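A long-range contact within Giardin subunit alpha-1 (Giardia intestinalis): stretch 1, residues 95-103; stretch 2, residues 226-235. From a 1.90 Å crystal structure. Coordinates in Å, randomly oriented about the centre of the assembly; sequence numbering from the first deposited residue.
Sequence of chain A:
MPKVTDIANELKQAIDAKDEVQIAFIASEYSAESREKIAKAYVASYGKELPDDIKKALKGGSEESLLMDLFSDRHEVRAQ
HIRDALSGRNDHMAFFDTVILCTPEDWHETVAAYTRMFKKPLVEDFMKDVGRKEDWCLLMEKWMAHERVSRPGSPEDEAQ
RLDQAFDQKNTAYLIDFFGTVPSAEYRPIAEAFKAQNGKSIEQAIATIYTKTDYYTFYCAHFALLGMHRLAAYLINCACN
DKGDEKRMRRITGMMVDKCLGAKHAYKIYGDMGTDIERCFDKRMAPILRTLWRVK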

# COMPACT_ATOMS: atom_id res chain seq x y z
N PHE A 95 -8.69 -0.72 3.66
CA PHE A 95 -8.13 -1.93 4.27
C PHE A 95 -7.03 -2.53 3.39
O PHE A 95 -5.94 -2.85 3.88
CB PHE A 95 -9.20 -3.01 4.51
CG PHE A 95 -10.15 -2.70 5.65
CD1 PHE A 95 -9.92 -1.64 6.51
CD2 PHE A 95 -11.28 -3.50 5.86
CE1 PHE A 95 -10.80 -1.37 7.56
CE2 PHE A 95 -12.16 -3.24 6.90
CZ PHE A 95 -11.92 -2.17 7.76
N PHE A 96 -7.32 -2.69 2.09
CA PHE A 96 -6.33 -3.25 1.17
C PHE A 96 -5.06 -2.41 1.16
O PHE A 96 -3.94 -2.95 1.21
CB PHE A 96 -6.89 -3.37 -0.27
CG PHE A 96 -8.16 -4.16 -0.37
CD1 PHE A 96 -8.41 -5.22 0.49
CD2 PHE A 96 -9.12 -3.83 -1.32
CE1 PHE A 96 -9.60 -5.94 0.40
CE2 PHE A 96 -10.31 -4.54 -1.41
CZ PHE A 96 -10.54 -5.60 -0.55
N ASP A 97 -5.24 -1.09 1.10
CA ASP A 97 -4.12 -0.16 1.01
C ASP A 97 -3.24 -0.17 2.26
O ASP A 97 -2.03 -0.01 2.16
CB ASP A 97 -4.61 1.27 0.76
CG ASP A 97 -5.48 1.38 -0.49
OD1 ASP A 97 -5.50 0.41 -1.28
OD2 ASP A 97 -6.13 2.43 -0.66
N THR A 98 -3.85 -0.34 3.43
CA THR A 98 -3.18 -0.15 4.72
C THR A 98 -2.67 -1.45 5.36
O THR A 98 -1.63 -1.46 6.01
CB THR A 98 -4.11 0.61 5.72
OG1 THR A 98 -5.33 -0.12 5.91
CG2 THR A 98 -4.44 2.01 5.23
N VAL A 99 -3.41 -2.55 5.15
CA VAL A 99 -3.09 -3.82 5.79
C VAL A 99 -2.31 -4.75 4.85
O VAL A 99 -1.34 -5.39 5.25
CB VAL A 99 -4.40 -4.54 6.28
CG1 VAL A 99 -4.10 -5.96 6.73
CG2 VAL A 99 -5.05 -3.77 7.40
N ILE A 100 -2.73 -4.81 3.59
CA ILE A 100 -2.12 -5.76 2.66
C ILE A 100 -0.87 -5.23 1.95
O ILE A 100 0.11 -5.95 1.80
CB ILE A 100 -3.13 -6.29 1.62
CG1 ILE A 100 -4.37 -6.83 2.34
CG2 ILE A 100 -2.47 -7.37 0.76
CD1 ILE A 100 -5.44 -7.38 1.39
N LEU A 101 -0.93 -3.98 1.51
CA LEU A 101 0.21 -3.32 0.89
C LEU A 101 1.07 -2.73 2.01
O LEU A 101 1.07 -1.52 2.25
CB LEU A 101 -0.28 -2.25 -0.08
CG LEU A 101 0.60 -1.55 -1.13
CD1 LEU A 101 1.36 -0.43 -0.47
CD2 LEU A 101 1.54 -2.50 -1.89
N CYS A 102 1.80 -3.60 2.70
CA CYS A 102 2.58 -3.18 3.86
C CYS A 102 3.65 -4.23 4.14
O CYS A 102 3.39 -5.43 4.08
CB CYS A 102 1.66 -3.02 5.06
SG CYS A 102 2.40 -2.30 6.53
N THR A 103 4.86 -3.78 4.44
CA THR A 103 5.92 -4.70 4.84
C THR A 103 5.72 -5.05 6.32
O THR A 103 5.14 -4.28 7.07
CB THR A 103 7.29 -4.04 4.66
OG1 THR A 103 7.39 -2.95 5.58
CG2 THR A 103 7.44 -3.49 3.25
N GLY A 226 4.87 -9.54 -5.04
CA GLY A 226 5.72 -8.39 -4.88
C GLY A 226 4.89 -7.16 -4.61
O GLY A 226 3.88 -6.91 -5.28
N MET A 227 5.32 -6.39 -3.62
CA MET A 227 4.62 -5.17 -3.23
C MET A 227 4.42 -4.20 -4.41
O MET A 227 3.41 -3.51 -4.48
CB MET A 227 5.35 -4.49 -2.08
CG MET A 227 5.20 -5.20 -0.75
SD MET A 227 3.51 -5.16 -0.13
CE MET A 227 3.50 -6.63 0.89
N HIS A 228 5.39 -4.15 -5.33
CA HIS A 228 5.29 -3.27 -6.50
C HIS A 228 4.22 -3.75 -7.48
O HIS A 228 3.65 -2.95 -8.23
CB HIS A 228 6.64 -3.14 -7.23
CG HIS A 228 7.08 -4.38 -7.94
ND1 HIS A 228 7.50 -5.51 -7.27
CD2 HIS A 228 7.18 -4.67 -9.26
CE1 HIS A 228 7.84 -6.44 -8.14
NE2 HIS A 228 7.65 -5.96 -9.36
N ARG A 229 3.96 -5.05 -7.46
CA ARG A 229 2.91 -5.63 -8.30
C ARG A 229 1.52 -5.39 -7.71
O ARG A 229 0.56 -5.22 -8.45
CB ARG A 229 3.16 -7.12 -8.54
CG ARG A 229 4.43 -7.38 -9.34
CD ARG A 229 4.68 -8.84 -9.59
NE ARG A 229 3.82 -9.36 -10.65
CZ ARG A 229 4.02 -10.53 -11.27
NH1 ARG A 229 5.05 -11.28 -10.93
NH2 ARG A 229 3.18 -10.93 -12.23
N LEU A 230 1.41 -5.40 -6.38
CA LEU A 230 0.16 -5.00 -5.76
C LEU A 230 -0.06 -3.50 -5.97
O LEU A 230 -1.18 -3.06 -6.28
CB LEU A 230 0.13 -5.35 -4.26
CG LEU A 230 -1.17 -4.95 -3.55
CD1 LEU A 230 -2.40 -5.61 -4.22
CD2 LEU A 230 -1.14 -5.27 -2.06
N ALA A 231 1.01 -2.71 -5.81
CA ALA A 231 0.96 -1.28 -6.10
C ALA A 231 0.43 -1.00 -7.51
O ALA A 231 -0.45 -0.16 -7.70
CB ALA A 231 2.34 -0.65 -5.92
N ALA A 232 0.97 -1.69 -8.51
CA ALA A 232 0.52 -1.52 -9.90
C ALA A 232 -1.00 -1.71 -10.00
O ALA A 232 -1.70 -0.89 -10.60
CB ALA A 232 1.22 -2.49 -10.80
N TYR A 233 -1.47 -2.82 -9.44
CA TYR A 233 -2.89 -3.17 -9.43
C TYR A 233 -3.78 -2.14 -8.71
O TYR A 233 -4.85 -1.76 -9.19
CB TYR A 233 -3.07 -4.54 -8.78
CG TYR A 233 -4.53 -4.92 -8.57
CD1 TYR A 233 -5.37 -5.12 -9.66
CD2 TYR A 233 -5.05 -5.09 -7.29
CE1 TYR A 233 -6.70 -5.47 -9.48
CE2 TYR A 233 -6.39 -5.44 -7.10
CZ TYR A 233 -7.20 -5.63 -8.21
OH TYR A 233 -8.54 -5.97 -8.06
N LEU A 234 -3.35 -1.72 -7.53
CA LEU A 234 -4.11 -0.74 -6.79
C LEU A 234 -4.04 0.63 -7.47
O LEU A 234 -4.99 1.39 -7.44
CB LEU A 234 -3.63 -0.69 -5.33
CG LEU A 234 -3.92 -1.87 -4.38
CD1 LEU A 234 -3.29 -1.75 -2.99
CD2 LEU A 234 -5.41 -2.18 -4.28
N ILE A 235 -3.09 0.94 -8.25
CA ILE A 235 -3.07 2.22 -8.99
C ILE A 235 -4.01 2.15 -10.18
O ILE A 235 -4.73 3.11 -10.47
CB ILE A 235 -1.65 2.58 -9.45
CG1 ILE A 235 -0.84 3.04 -8.24
CG2 ILE A 235 -1.67 3.66 -10.52
CD1 ILE A 235 0.64 3.22 -8.56

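The two stretches, at least 125 residues apart in sequence wherever they touch, pack a helix and the loop after it against the start of another helix. The helices 95-100 and 227-235 run nearly antiparallel, at 169°, with axes 11.6 Å apart at closest approach. This spacing is filled by side chains, and the backbones draw nearer in the loop around Leu101: the CA atoms of Asp97 and Leu234 lie 7.8 Å apart, those of Leu101 and Met227 6.3 Å. The first helix widens into a pi-type turn at 96-100, with both Ile100 N and Leu101 N hydrogen-bonded to Phe96 O (3.3 and 3.2 Å). In stretch 2, Gly226 precedes the helix with phi/psi of 157/134, where a CB would be jammed against the preceding carbonyl oxygen; its own O accepts hydrogen bonds from Arg229 N and Leu230 N (2.9 and 3.1 Å).

No hydrogen bond crosses the contact, which buries 384 Å² and rests on apolar packing. Leu101 contributes most. Its CA-to-CB bond points sideways, but chi1 near t and chi2 of -82° bring its end closer to the second helix, so that CD2 lies 3.4 Å from Met227 O and 3.7 Å from Met227 SD. Met227 O is already engaged within its helix, accepting from Ala231 N at 2.9 Å, and the methyl simply rests against it. Leu101 CB, meanwhile, packs 3.7 Å from Leu230 CD2 and 4.2 Å from Leu234 CD1.

Met227, Leu230 and Leu234 follow helical spacings of three and four residues, and all three CA-to-CB bonds point toward stretch 1. Their conformations differ. Met227, m at chi1 and chi2 and t at chi3 (154°), bends so that CE lies 3.6 Å from Ile100 O and 3.4 Å from Cys102 O, a close van der Waals fit of a methyl against two backbone oxygens. Leu230 is t, p, one of the two common leucine rotamers in helices, and its CD2 meets Leu101 CB and, at 3.8 Å, Ile100 CG2. Leu234 adopts the other, m, t; its CD1 sits 3.5 Å from Asp97 OD1 and its CD2 4.4 Å from Phe96 CB.

The Asp97 contact places a methyl beside a carboxylate, but both carboxylate oxygens are hydrogen-bonded elsewhere in the structure. Phe96 offers its CB here, while chi1 of -56° leads the ring away from stretch 2. Cys102 is t at chi1; its CA-to-CB bond points away, and it meets Met227 through its backbone oxygen.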